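Local structure of DNA polymerase III beta subunit (Streptococcus pyogenes, 2AVT) at residues 28-33 with 122-127; 101-106 with 114-119; 212-217 with 236-241; 279-284 with 306-311; 354-359 with 371-376. The protein probably encircles DNA as a dimeric, ring-shaped sliding clamp that holds the replicative polymerase on its template. All coordinates share one frame; numbering follows the deposited sequence.

Contact 1. Residues 28-33 with 122-127; sequences IPILSS and QYPRLQ
The 3-10 segment 29-32, which leads into strand 33-39 of the N-terminal clamp domain, packs through Ile30 and Leu31 against Tyr123 and Pro124 in the irregular chain that follows strand 111-116. Ile30 has CG1 anti to the backbone N (chi1 -161°), which places that carbon 3.7 Å from Gln122 O. Its CG2 lies 4.1 Å from Pro124 CD as the two side chains slide past each other in opposite directions. Leu31 crosses Tyr123 at about a right angle, with Leu31 CD2 4.0 Å from Tyr123 OH and 3.9 Å from Pro124 CG. At the edge of the tyrosine ring, near its plane, Tyr123 CE1 is 3.8 Å from Ile30 O. That carbonyl is gripped twice from its own segment, by Ser33 N and by Ser33 OG, the hydroxyl lying 2.6 Å from Ile30 O in the carbonyl plane. Tyr123 OH itself hydrogen-bonds Ser48 OG, and Leu76 of strand 73-78 touches Ile30, Ser33 and Tyr123. No hydrogen bond spans the two segments, so their join rests on van der Waals contact, and Ser33 O, buried against Tyr123, has no polar partner in the model.

Contact 2. Residues 101-106 with 114-119; sequences QHQVVL and TLKGKD
Val104 and Leu115 exchange two backbone hydrogen bonds, Val104 N to Leu115 O and Leu115 N to Val104 O, each 2.9 Å long, the second nearly straight. A third backbone bond follows beyond the strand ends: Gly117 N reaches His102 O at 2.6 Å, and the nitrogen lies nearly along the C=O axis. The polar series finishes with a weak bond from His102 NE2 to Asp119 OD2 at 3.0 Å, bent to 129°, with the ring and carboxylate planes 59° apart. Asp119 N stands over one face of the same imidazole, toward its rim, while Asp119 OD1 is taken by Asp121 N.

These bonds hold together the antiparallel hairpin of strands 103-108 and 111-116, at one margin of the five-stranded sheet of the N-terminal domain. Within the chain, strand 111-116 is outermost, but Thr114 and Leu115 pair with an antiparallel strand of the second subunit, so the sheet runs on across the dimer interface.

On the face carrying Val104 and Leu115, Val104 CG2 meets Leu115 CB at 4.1 Å, and farther along Leu106 CD1 touches Leu115 CD1 at 3.7 Å. Helix 79-88 lies against this face, its Ile85 touching both leucines, and Ile281 of the second subunit also packs on Leu115. The other face carries Gln103, Val105, Thr114 and Lys116. There Val105 CG2 approaches Thr114 OG1 at 3.9 Å. Lys116 CG lies anti to the backbone N (chi1 174°), and the chain, bent beyond it, lays Lys116 CE 3.1 Å from Gln101 O.

Contact 3. Residues 212-217 with 236-241; sequences SAVFTD and EHISFY
Phe215 and Phe240 make the aromatic part of this contact without stacking. Phe215 CE2 comes 3.6 Å from Phe240 CB, and that methylene lies at the edge of the Phe215 ring, near its plane. Phe215 CG lies anti to the carbonyl carbon (chi1 -70°), and from it the ring extends to the strand; it also meets the ring of Phe211 at about 35° between planes.

Contacts between aromatic and aliphatic groups come next. Phe215 CZ is 3.7 Å from Ile238 CG2, and Phe215 CE1 is 3.8 Å from Ile238 CB, the two side chains passing in opposite directions. Val214 CG2 approaches Phe240 CE2 at 3.8 Å, oblique to that ring.

Both phenylalanines and both aliphatic residues belong to a helix-on-sheet layer of the central clamp domain: Val214 ends helix 205-214, Phe215 is the first residue after it to leave helical backbone angles, and Ile238 and Phe240 lie on one side of strand 238-243. That strand pairs with strand 52-59, so the sheet under the helix end runs from the central into the N-terminal domain. Ile54 of strand 52-59 touches Val214 and Phe240 alike.

Purely aliphatic contact is slighter, with Val214 CG1 4.1 Å from Ile238 CG2. Ile238 CD1 also reaches the backbone, 3.9 Å from Val214 O.

Hydrogen bonds across the two segments are absent. Polar links run outward instead: Lys143 NZ donates to Ser212 O, forms a salt bridge with Asp217 OD1 and makes a weak bond to Phe215 O, clasping the end of the helix from the side of helix 139-149.

Contact 4. Residues 279-284 with 306-311; sequences FLISNA and PEVGKV
Ile281 has CG1 anti to the carbonyl carbon (chi1 -57°), and this turn sets its two branches against different residues of segment 306-311: CG1 at Val311, CG2 at Gly309 and Val308. Val308 carries CG2 between its backbone N and carbonyl carbon, the crowded position, and from there the methyl reaches Ala284 CB at 3.5 Å.

The branches of Ile281 differ in how securely their contacts are seen. Ile281 CG2 rests 3.7 Å from Gly309 O, a carbon against a carbonyl oxygen, and 4.2 Å from Val308 CG2. On the other side, Ile281 CB and CG1 both approach Val311 CG2. The modelled gap between CG1 and that methyl is shorter than ordinary carbon contact; the two side chains cross at an angle, but distances to this methyl are uncertain.

Gly309 keeps its backbone at phi 169° and psi -160°, where a CB would be pressed against the carbonyl oxygen of Val308. Ile281 O accepts two bonds: Ala284 N donates to Ile281 O at 3.1 Å, and Ser305 OG bonds to the same oxygen. The two segments share no hydrogen bond; methyl groups and the Gly309 carbonyl make the contact.

The contact lies where the end region of helix 268-282 meets the start of strand 309-314, in the C-terminal clamp domain. Strand 298-305 supports it through Val303, which touches Ile281 and Val311. Strand 309-314, outermost in its sheet within the chain, pairs antiparallel with a strand of the second subunit, and Phe81 of the second subunit packs on both Ile281 and Val308.

Contact 5. Residues 354-359 with 371-376; sequences VRPFTL and LITPVR
Phe357 and Ile372 form the apolar centre, a CH-pi contact in which Ile372 CB stands over the face of the phenyl ring, 3.9 Å from its centroid and 25° off the ring normal. Phe357 CG sits between the backbone N and the carbonyl carbon (chi1 59°), and the ring beyond it offers its face to Ile372 CB. Ile372 CG2 then lies 3.5 Å from Phe357 CZ, while Ile372 CD1 meets Leu359 CD2 at 4.0 Å, those two side chains crossing at about a right angle. Phe329 and Phe350 also bring their rings against Phe357.

On the other side of the strands, Pro356 CB touches Leu371 CG at 3.8 Å. Farther out, Pro374 CG packs 3.3 Å from Arg355 O. At the exposed end, both methyls of Val354 lie against the aliphatic part of Arg376, with Val354 CG1 3.5 Å from Arg376 CG.

The polar edge consists of backbone bonds. Phe357 N to Ile372 O and Ile372 N to Phe357 O are both 3.1 Å long, and Ile372 O also receives a CA-H contact from Pro356. They pair strands 357-361 and 367-372 as an antiparallel hairpin, and strand 367-372 pairs in turn with strand 184-191 of the central domain. Thr373 OG1 makes a weak bond to His183 O. As in the E. coli clamp, the tail after this strand probably borders the site that binds partner-protein peptides.

Between the two segments one reciprocal pair of amide bonds fixes the register, and the remaining hold is mostly apolar, with carbon-to-carbonyl contacts at Pro356 and Pro374.

In the fold
Contacts 1 and 2 both belong to the N-terminal domain, their centres about 17 Å apart, and they meet where Ile30 CD1 lies 3.9 Å from Lys118 CD; contact 2 is nested in the loop that contact 1 closes. Contact 1 also touches contact 3 across the boundary to the central domain, Leu126 CD1 lying 3.5 Å from Tyr241 CE2. Contacts 4 and 5 share the C-terminal domain, their centres about 21 Å apart and nearest atoms about 10 Å. The centres of contacts 2 and 4 are about 57 Å apart, yet both reach the second subunit, where segment 114-119 meets the counterpart of contact 4, consistent with a ring closed as in other beta clamps.

Contact 1. Residues 28-33 with 122-127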
# COMPACT_ATOMS: atom_id res chain seq x y z
N ILE A 28 2.38 7.44 25.78
CA ILE A 28 3.11 8.55 26.40
C ILE A 28 3.07 9.55 25.24
O ILE A 28 3.82 9.42 24.26
CB ILE A 28 4.57 8.14 26.74
CG1 ILE A 28 4.55 6.97 27.74
CG2 ILE A 28 5.33 9.33 27.32
CD1 ILE A 28 5.94 6.53 28.23
N PRO A 29 2.19 10.57 25.33
CA PRO A 29 2.02 11.59 24.29
C PRO A 29 3.26 12.26 23.70
O PRO A 29 3.35 12.42 22.49
CB PRO A 29 1.06 12.60 24.93
CG PRO A 29 0.31 11.77 25.95
CD PRO A 29 1.44 10.95 26.54
N ILE A 30 4.20 12.67 24.55
CA ILE A 30 5.40 13.35 24.07
C ILE A 30 6.26 12.51 23.11
O ILE A 30 7.08 13.07 22.37
CB ILE A 30 6.26 13.84 25.26
CG1 ILE A 30 7.23 14.93 24.79
CG2 ILE A 30 7.02 12.66 25.91
CD1 ILE A 30 6.52 16.18 24.28
N LEU A 31 6.06 11.20 23.07
CA LEU A 31 6.87 10.37 22.18
C LEU A 31 6.48 10.48 20.71
O LEU A 31 7.14 9.91 19.85
CB LEU A 31 6.84 8.89 22.62
CG LEU A 31 7.44 8.62 24.00
CD1 LEU A 31 7.46 7.11 24.27
CD2 LEU A 31 8.87 9.18 24.07
N SER A 32 5.39 11.20 20.43
CA SER A 32 4.96 11.41 19.04
C SER A 32 5.86 12.49 18.42
O SER A 32 5.84 12.72 17.21
CB SER A 32 3.51 11.91 19.00
OG SER A 32 3.43 13.19 19.63
N SER A 33 6.64 13.17 19.24
CA SER A 33 7.47 14.23 18.71
C SER A 33 8.89 13.83 18.35
O SER A 33 9.42 12.80 18.80
CB SER A 33 7.50 15.40 19.69
OG SER A 33 8.08 15.01 20.92
N GLN A 122 10.74 18.39 28.15
CA GLN A 122 9.55 17.55 28.27
C GLN A 122 9.83 16.14 27.76
O GLN A 122 9.06 15.21 28.01
CB GLN A 122 8.38 18.17 27.50
CG GLN A 122 7.95 19.53 28.04
CD GLN A 122 6.67 20.05 27.41
OE1 GLN A 122 5.73 19.30 27.17
NE2 GLN A 122 6.62 21.35 27.15
N TYR A 123 10.94 15.97 27.05
CA TYR A 123 11.32 14.68 26.48
C TYR A 123 12.12 13.81 27.46
O TYR A 123 12.97 14.32 28.18
CB TYR A 123 12.16 14.90 25.21
CG TYR A 123 12.08 13.76 24.23
CD1 TYR A 123 10.95 13.58 23.44
CD2 TYR A 123 13.12 12.84 24.13
CE1 TYR A 123 10.85 12.51 22.56
CE2 TYR A 123 13.03 11.77 23.28
CZ TYR A 123 11.90 11.61 22.49
OH TYR A 123 11.81 10.52 21.67
N PRO A 124 11.86 12.50 27.49
CA PRO A 124 12.60 11.62 28.41
C PRO A 124 14.07 11.51 28.02
O PRO A 124 14.41 11.52 26.84
CB PRO A 124 11.87 10.29 28.27
CG PRO A 124 11.42 10.32 26.82
CD PRO A 124 10.90 11.73 26.68
N ARG A 125 14.94 11.41 29.02
CA ARG A 125 16.36 11.30 28.76
C ARG A 125 16.73 9.90 28.32
O ARG A 125 16.03 8.94 28.64
CB ARG A 125 17.15 11.69 30.01
CG ARG A 125 16.99 13.15 30.36
CD ARG A 125 17.58 13.46 31.71
NE ARG A 125 17.59 14.90 31.97
CZ ARG A 125 17.97 15.43 33.13
NH1 ARG A 125 18.36 14.64 34.12
NH2 ARG A 125 17.97 16.75 33.29
N LEU A 126 17.82 9.78 27.58
CA LEU A 126 18.26 8.48 27.10
C LEU A 126 18.98 7.72 28.21
O LEU A 126 19.75 8.29 28.98
CB LEU A 126 19.21 8.66 25.91
CG LEU A 126 19.31 7.56 24.85
CD1 LEU A 126 19.54 6.21 25.50
CD2 LEU A 126 18.04 7.54 24.02
N GLN A 127 18.69 6.42 28.31
CA GLN A 127 19.35 5.57 29.28
C GLN A 127 20.70 5.33 28.61
O GLN A 127 20.80 4.52 27.70
CB GLN A 127 18.59 4.26 29.45
CG GLN A 127 18.99 3.42 30.65
CD GLN A 127 18.79 4.16 31.96
OE1 GLN A 127 18.15 5.21 32.00
NE2 GLN A 127 19.34 3.61 33.04

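Contact 2. Residues 101-106 with 114-119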
# COMPACT_ATOMS: atom_id res chain seq x y z
N GLN A 101 8.66 31.49 22.43
CA GLN A 101 7.64 30.51 22.78
C GLN A 101 7.73 29.19 22.02
O GLN A 101 6.71 28.64 21.61
CB GLN A 101 6.25 31.14 22.58
CG GLN A 101 6.10 32.48 23.28
CD GLN A 101 4.81 33.19 22.93
OE1 GLN A 101 4.46 33.32 21.75
NE2 GLN A 101 4.09 33.66 23.94
N HIS A 102 8.95 28.71 21.84
CA HIS A 102 9.22 27.45 21.16
C HIS A 102 8.53 27.28 19.81
O HIS A 102 7.86 26.28 19.55
CB HIS A 102 8.87 26.27 22.08
CG HIS A 102 9.58 26.33 23.40
ND1 HIS A 102 9.03 26.93 24.51
CD2 HIS A 102 10.83 25.95 23.76
CE1 HIS A 102 9.91 26.92 25.50
NE2 HIS A 102 11.01 26.34 25.07
N GLN A 103 8.72 28.28 18.95
CA GLN A 103 8.16 28.27 17.61
C GLN A 103 9.33 28.29 16.64
O GLN A 103 10.37 28.87 16.95
CB GLN A 103 7.31 29.52 17.37
CG GLN A 103 6.12 29.69 18.29
CD GLN A 103 5.35 30.97 17.99
OE1 GLN A 103 5.70 32.05 18.48
NE2 GLN A 103 4.31 30.86 17.17
N VAL A 104 9.17 27.65 15.49
CA VAL A 104 10.23 27.69 14.49
C VAL A 104 9.65 28.19 13.19
O VAL A 104 8.56 27.78 12.77
CB VAL A 104 10.88 26.30 14.23
CG1 VAL A 104 11.72 25.88 15.43
CG2 VAL A 104 9.82 25.27 13.93
N VAL A 105 10.37 29.11 12.56
CA VAL A 105 9.96 29.67 11.29
C VAL A 105 10.78 28.95 10.24
O VAL A 105 12.02 28.99 10.25
CB VAL A 105 10.29 31.17 11.22
CG1 VAL A 105 9.87 31.74 9.87
CG2 VAL A 105 9.60 31.90 12.37
N LEU A 106 10.08 28.27 9.33
CA LEU A 106 10.70 27.53 8.26
C LEU A 106 10.53 28.36 6.98
O LEU A 106 9.39 28.68 6.60
CB LEU A 106 10.01 26.18 8.09
CG LEU A 106 9.85 25.29 9.33
CD1 LEU A 106 9.01 24.07 8.99
CD2 LEU A 106 11.24 24.84 9.83
N THR A 114 5.37 28.80 9.97
CA THR A 114 5.76 28.83 11.37
C THR A 114 5.04 27.72 12.12
O THR A 114 3.82 27.55 11.97
CB THR A 114 5.41 30.19 12.00
OG1 THR A 114 5.97 31.23 11.20
CG2 THR A 114 5.95 30.28 13.43
N LEU A 115 5.79 26.95 12.91
CA LEU A 115 5.22 25.85 13.68
C LEU A 115 5.43 26.02 15.18
O LEU A 115 6.47 26.52 15.61
CB LEU A 115 5.85 24.52 13.26
CG LEU A 115 5.80 24.21 11.77
CD1 LEU A 115 6.59 22.94 11.50
CD2 LEU A 115 4.34 24.08 11.32
N LYS A 116 4.45 25.59 15.97
CA LYS A 116 4.58 25.68 17.42
C LYS A 116 5.20 24.38 17.90
O LYS A 116 4.80 23.28 17.48
CB LYS A 116 3.20 25.90 18.08
CG LYS A 116 3.20 25.85 19.61
CD LYS A 116 4.30 26.71 20.21
CE LYS A 116 3.77 27.59 21.34
NZ LYS A 116 3.00 26.80 22.34
N GLY A 117 6.20 24.49 18.78
CA GLY A 117 6.85 23.31 19.30
C GLY A 117 6.89 23.29 20.82
O GLY A 117 6.21 24.06 21.48
N LYS A 118 7.68 22.39 21.39
CA LYS A 118 7.77 22.30 22.84
C LYS A 118 9.20 22.27 23.31
O LYS A 118 10.11 21.90 22.56
CB LYS A 118 7.06 21.04 23.34
CG LYS A 118 5.57 20.98 23.08
CD LYS A 118 4.96 19.77 23.77
CE LYS A 118 3.46 19.66 23.52
NZ LYS A 118 3.16 19.29 22.12
N ASP A 119 9.40 22.67 24.57
CA ASP A 119 10.71 22.69 25.20
C ASP A 119 11.19 21.24 25.32
O ASP A 119 10.41 20.36 25.69
CB ASP A 119 10.60 23.31 26.59
CG ASP A 119 11.95 23.63 27.19
OD1 ASP A 119 12.76 22.70 27.41
OD2 ASP A 119 12.19 24.83 27.43

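Contact 3. Residues 212-217 with 236-241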
# COMPACT_ATOMS: atom_id res chain seq x y z
N SER A 212 17.81 -3.07 10.48
CA SER A 212 18.08 -3.24 9.06
C SER A 212 17.59 -2.07 8.22
O SER A 212 18.22 -1.70 7.23
CB SER A 212 17.42 -4.53 8.55
OG SER A 212 18.05 -5.67 9.12
N ALA A 213 16.47 -1.49 8.63
CA ALA A 213 15.91 -0.37 7.90
C ALA A 213 16.66 0.93 8.17
O ALA A 213 16.76 1.78 7.30
CB ALA A 213 14.42 -0.20 8.26
N VAL A 214 17.19 1.07 9.38
CA VAL A 214 17.90 2.29 9.76
C VAL A 214 19.34 2.40 9.28
O VAL A 214 19.77 3.48 8.85
CB VAL A 214 17.87 2.46 11.29
CG1 VAL A 214 18.60 3.74 11.67
CG2 VAL A 214 16.42 2.49 11.78
N PHE A 215 20.10 1.32 9.36
CA PHE A 215 21.49 1.34 8.91
C PHE A 215 21.58 0.95 7.44
O PHE A 215 21.38 -0.22 7.09
CB PHE A 215 22.36 0.41 9.77
CG PHE A 215 22.56 0.91 11.18
CD1 PHE A 215 23.58 1.80 11.48
CD2 PHE A 215 21.72 0.52 12.21
CE1 PHE A 215 23.76 2.30 12.76
CE2 PHE A 215 21.88 1.01 13.49
CZ PHE A 215 22.91 1.90 13.77
N THR A 216 21.87 1.93 6.59
CA THR A 216 21.98 1.69 5.16
C THR A 216 23.26 0.93 4.82
O THR A 216 24.24 0.96 5.57
CB THR A 216 21.94 3.01 4.36
OG1 THR A 216 22.74 4.00 5.02
CG2 THR A 216 20.51 3.51 4.26
N ASP A 217 23.24 0.24 3.69
CA ASP A 217 24.36 -0.58 3.26
C ASP A 217 25.68 0.13 3.02
O ASP A 217 26.73 -0.52 3.03
CB ASP A 217 23.93 -1.38 2.03
CG ASP A 217 22.60 -2.07 2.25
OD1 ASP A 217 22.42 -2.65 3.35
OD2 ASP A 217 21.73 -2.04 1.35
N GLU A 236 28.98 5.91 12.58
CA GLU A 236 29.56 7.24 12.74
C GLU A 236 28.54 8.31 13.13
O GLU A 236 28.80 9.14 13.99
CB GLU A 236 30.28 7.66 11.46
CG GLU A 236 31.62 6.97 11.26
CD GLU A 236 32.57 7.19 12.42
OE1 GLU A 236 32.63 8.33 12.93
OE2 GLU A 236 33.25 6.23 12.84
N HIS A 237 27.37 8.29 12.50
CA HIS A 237 26.38 9.32 12.81
C HIS A 237 25.07 8.81 13.38
O HIS A 237 24.17 9.60 13.67
CB HIS A 237 26.09 10.14 11.55
CG HIS A 237 27.32 10.70 10.91
ND1 HIS A 237 27.84 10.20 9.73
CD2 HIS A 237 28.18 11.66 11.32
CE1 HIS A 237 28.96 10.83 9.44
NE2 HIS A 237 29.19 11.72 10.39
N ILE A 238 24.97 7.49 13.56
CA ILE A 238 23.74 6.91 14.08
C ILE A 238 23.91 6.07 15.34
O ILE A 238 24.77 5.18 15.41
CB ILE A 238 23.07 6.00 13.04
CG1 ILE A 238 22.78 6.80 11.76
CG2 ILE A 238 21.80 5.40 13.63
CD1 ILE A 238 22.31 5.93 10.61
N SER A 239 23.09 6.37 16.35
CA SER A 239 23.10 5.58 17.58
C SER A 239 21.70 4.99 17.69
O SER A 239 20.70 5.71 17.74
CB SER A 239 23.42 6.46 18.78
OG SER A 239 24.77 6.86 18.75
N PHE A 240 21.64 3.67 17.68
CA PHE A 240 20.39 2.94 17.75
C PHE A 240 20.34 2.12 19.05
O PHE A 240 21.14 1.19 19.23
CB PHE A 240 20.32 2.03 16.52
CG PHE A 240 19.01 1.29 16.35
CD1 PHE A 240 18.85 0.02 16.88
CD2 PHE A 240 18.00 1.82 15.57
CE1 PHE A 240 17.70 -0.71 16.63
CE2 PHE A 240 16.84 1.08 15.32
CZ PHE A 240 16.70 -0.18 15.84
N TYR A 241 19.42 2.48 19.94
CA TYR A 241 19.26 1.77 21.22
C TYR A 241 18.03 0.88 21.18
O TYR A 241 17.04 1.21 20.54
CB TYR A 241 19.09 2.73 22.39
CG TYR A 241 20.22 3.67 22.63
CD1 TYR A 241 20.44 4.77 21.81
CD2 TYR A 241 21.08 3.48 23.71
CE1 TYR A 241 21.47 5.66 22.05
CE2 TYR A 241 22.12 4.37 23.96
CZ TYR A 241 22.30 5.45 23.13
OH TYR A 241 23.33 6.33 23.38

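Contact 4. Residues 279-284 with 306-311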
# COMPACT_ATOMS: atom_id res chain seq x y z
N PHE A 279 -0.72 -23.80 0.78
CA PHE A 279 -1.26 -22.90 1.79
C PHE A 279 -2.62 -22.34 1.37
O PHE A 279 -3.51 -22.18 2.20
CB PHE A 279 -0.29 -21.75 2.05
CG PHE A 279 -0.77 -20.79 3.11
CD1 PHE A 279 -1.01 -21.23 4.40
CD2 PHE A 279 -0.97 -19.45 2.81
CE1 PHE A 279 -1.46 -20.36 5.37
CE2 PHE A 279 -1.42 -18.57 3.78
CZ PHE A 279 -1.66 -19.02 5.06
N LEU A 280 -2.78 -22.05 0.08
CA LEU A 280 -4.04 -21.51 -0.42
C LEU A 280 -5.24 -22.41 -0.15
O LEU A 280 -6.38 -21.97 -0.21
CB LEU A 280 -3.94 -21.22 -1.92
CG LEU A 280 -3.08 -20.01 -2.30
CD1 LEU A 280 -3.03 -19.85 -3.81
CD2 LEU A 280 -3.63 -18.76 -1.64
N ILE A 281 -4.97 -23.68 0.15
CA ILE A 281 -6.06 -24.62 0.42
C ILE A 281 -6.11 -25.00 1.89
O ILE A 281 -7.18 -25.06 2.50
CB ILE A 281 -5.91 -25.90 -0.43
CG1 ILE A 281 -5.86 -25.53 -1.91
CG2 ILE A 281 -7.07 -26.85 -0.14
CD1 ILE A 281 -7.03 -24.70 -2.38
N SER A 282 -4.94 -25.25 2.47
CA SER A 282 -4.85 -25.63 3.87
C SER A 282 -5.28 -24.48 4.77
O SER A 282 -5.74 -24.68 5.90
CB SER A 282 -3.42 -26.04 4.23
OG SER A 282 -2.56 -24.91 4.30
N ASN A 283 -5.13 -23.26 4.26
CA ASN A 283 -5.49 -22.07 5.03
C ASN A 283 -7.00 -21.98 5.23
O ASN A 283 -7.47 -21.34 6.17
CB ASN A 283 -4.97 -20.81 4.33
CG ASN A 283 -5.01 -19.59 5.22
OD1 ASN A 283 -4.50 -19.61 6.34
ND2 ASN A 283 -5.60 -18.52 4.72
N ALA A 284 -7.75 -22.64 4.34
CA ALA A 284 -9.20 -22.64 4.43
C ALA A 284 -9.61 -23.25 5.76
O ALA A 284 -10.49 -22.73 6.45
CB ALA A 284 -9.80 -23.43 3.27
N PRO A 306 -12.17 -30.27 2.95
CA PRO A 306 -13.54 -30.74 2.74
C PRO A 306 -14.49 -29.75 2.06
O PRO A 306 -15.43 -30.16 1.38
CB PRO A 306 -13.98 -31.10 4.16
CG PRO A 306 -12.71 -31.66 4.74
CD PRO A 306 -11.68 -30.64 4.29
N GLU A 307 -14.24 -28.45 2.22
CA GLU A 307 -15.10 -27.45 1.61
C GLU A 307 -14.62 -26.91 0.26
O GLU A 307 -15.24 -27.16 -0.78
CB GLU A 307 -15.32 -26.26 2.55
CG GLU A 307 -16.03 -25.07 1.90
CD GLU A 307 -16.32 -23.92 2.86
OE1 GLU A 307 -15.36 -23.40 3.47
OE2 GLU A 307 -17.50 -23.54 2.99
N VAL A 308 -13.52 -26.16 0.29
CA VAL A 308 -12.97 -25.53 -0.91
C VAL A 308 -12.34 -26.44 -1.97
O VAL A 308 -12.60 -26.27 -3.16
CB VAL A 308 -11.95 -24.42 -0.53
CG1 VAL A 308 -12.65 -23.31 0.23
CG2 VAL A 308 -10.83 -25.00 0.31
N GLY A 309 -11.51 -27.39 -1.55
CA GLY A 309 -10.89 -28.26 -2.54
C GLY A 309 -9.76 -29.17 -2.09
O GLY A 309 -9.61 -29.45 -0.90
N LYS A 310 -8.96 -29.62 -3.05
CA LYS A 310 -7.85 -30.52 -2.78
C LYS A 310 -6.59 -30.15 -3.55
O LYS A 310 -6.64 -29.45 -4.56
CB LYS A 310 -8.24 -31.96 -3.16
CG LYS A 310 -9.28 -32.59 -2.26
CD LYS A 310 -9.83 -33.87 -2.89
CE LYS A 310 -8.71 -34.77 -3.39
NZ LYS A 310 -9.25 -36.00 -4.04
N VAL A 311 -5.45 -30.65 -3.07
CA VAL A 311 -4.16 -30.40 -3.70
C VAL A 311 -3.33 -31.68 -3.82
O VAL A 311 -3.05 -32.34 -2.83
CB VAL A 311 -3.31 -29.39 -2.90
CG1 VAL A 311 -2.00 -29.13 -3.63
CG2 VAL A 311 -4.06 -28.09 -2.72

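Contact 5. Residues 354-359 with 371-376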
# COMPACT_ATOMS: atom_id res chain seq x y z
N VAL A 354 6.56 -37.64 13.59
CA VAL A 354 6.27 -36.75 14.71
C VAL A 354 7.50 -36.05 15.28
O VAL A 354 7.47 -35.51 16.38
CB VAL A 354 5.55 -37.53 15.85
CG1 VAL A 354 5.13 -36.58 16.96
CG2 VAL A 354 4.34 -38.26 15.30
N ARG A 355 8.59 -36.04 14.53
CA ARG A 355 9.80 -35.37 15.01
C ARG A 355 10.12 -34.15 14.15
O ARG A 355 9.83 -34.11 12.95
CB ARG A 355 11.00 -36.32 15.01
CG ARG A 355 10.88 -37.48 16.00
CD ARG A 355 10.40 -37.00 17.36
NE ARG A 355 10.37 -38.08 18.34
CZ ARG A 355 11.44 -38.57 18.95
NH1 ARG A 355 12.64 -38.08 18.69
NH2 ARG A 355 11.31 -39.57 19.82
N PRO A 356 10.70 -33.12 14.77
CA PRO A 356 11.05 -31.91 14.03
C PRO A 356 12.04 -32.21 12.91
O PRO A 356 13.01 -32.95 13.12
CB PRO A 356 11.66 -31.02 15.11
CG PRO A 356 10.89 -31.42 16.33
CD PRO A 356 10.86 -32.92 16.22
N PHE A 357 11.79 -31.66 11.73
CA PHE A 357 12.69 -31.85 10.60
C PHE A 357 13.48 -30.56 10.38
O PHE A 357 12.94 -29.47 10.50
CB PHE A 357 11.90 -32.24 9.33
CG PHE A 357 10.87 -31.24 8.90
CD1 PHE A 357 9.60 -31.24 9.47
CD2 PHE A 357 11.14 -30.32 7.90
CE1 PHE A 357 8.63 -30.35 9.04
CE2 PHE A 357 10.17 -29.44 7.46
CZ PHE A 357 8.92 -29.45 8.03
N THR A 358 14.77 -30.71 10.08
CA THR A 358 15.65 -29.56 9.89
C THR A 358 15.90 -29.17 8.45
O THR A 358 15.82 -29.99 7.53
CB THR A 358 17.03 -29.80 10.52
OG1 THR A 358 17.68 -30.88 9.84
CG2 THR A 358 16.89 -30.15 12.00
N LEU A 359 16.22 -27.89 8.26
CA LEU A 359 16.49 -27.35 6.94
C LEU A 359 17.80 -26.56 7.03
O LEU A 359 18.04 -25.84 7.99
CB LEU A 359 15.36 -26.40 6.51
CG LEU A 359 13.89 -26.77 6.76
CD1 LEU A 359 13.60 -28.14 6.20
CD2 LEU A 359 13.59 -26.74 8.25
N LEU A 371 14.51 -25.39 12.33
CA LEU A 371 13.78 -26.56 12.83
C LEU A 371 12.27 -26.32 12.75
O LEU A 371 11.78 -25.27 13.17
CB LEU A 371 14.21 -26.79 14.28
CG LEU A 371 14.07 -28.14 15.00
CD1 LEU A 371 15.01 -29.15 14.37
CD2 LEU A 371 14.41 -27.98 16.48
N ILE A 372 11.53 -27.28 12.20
CA ILE A 372 10.08 -27.17 12.08
C ILE A 372 9.37 -28.39 12.66
O ILE A 372 9.64 -29.52 12.26
CB ILE A 372 9.64 -27.05 10.61
CG1 ILE A 372 10.11 -25.72 10.02
CG2 ILE A 372 8.11 -27.17 10.52
CD1 ILE A 372 9.79 -25.58 8.53
N THR A 373 8.48 -28.15 13.61
CA THR A 373 7.74 -29.24 14.24
C THR A 373 6.56 -29.63 13.37
O THR A 373 5.78 -28.78 12.92
CB THR A 373 7.23 -28.82 15.62
OG1 THR A 373 8.35 -28.52 16.46
CG2 THR A 373 6.41 -29.94 16.24
N PRO A 374 6.41 -30.93 13.10
CA PRO A 374 5.32 -31.46 12.27
C PRO A 374 4.01 -31.64 13.03
O PRO A 374 3.93 -31.41 14.24
CB PRO A 374 5.89 -32.78 11.77
CG PRO A 374 6.66 -33.25 12.96
CD PRO A 374 7.36 -32.00 13.46
N VAL A 375 2.98 -32.08 12.31
CA VAL A 375 1.67 -32.30 12.90
C VAL A 375 1.31 -33.79 12.88
O VAL A 375 1.30 -34.42 11.81
CB VAL A 375 0.58 -31.50 12.13
CG1 VAL A 375 -0.79 -31.77 12.72
CG2 VAL A 375 0.90 -30.01 12.18
N ARG A 376 1.02 -34.35 14.04
CA ARG A 376 0.64 -35.77 14.11
C ARG A 376 -0.68 -35.95 13.38
O ARG A 376 -1.74 -35.58 13.89
CB ARG A 376 0.49 -36.22 15.57
CG ARG A 376 1.76 -36.08 16.40
CD ARG A 376 1.62 -36.76 17.76
NE ARG A 376 1.36 -38.20 17.63
CZ ARG A 376 1.45 -39.06 18.64
NH1 ARG A 376 1.78 -38.64 19.85
NH2 ARG A 376 1.20 -40.35 18.44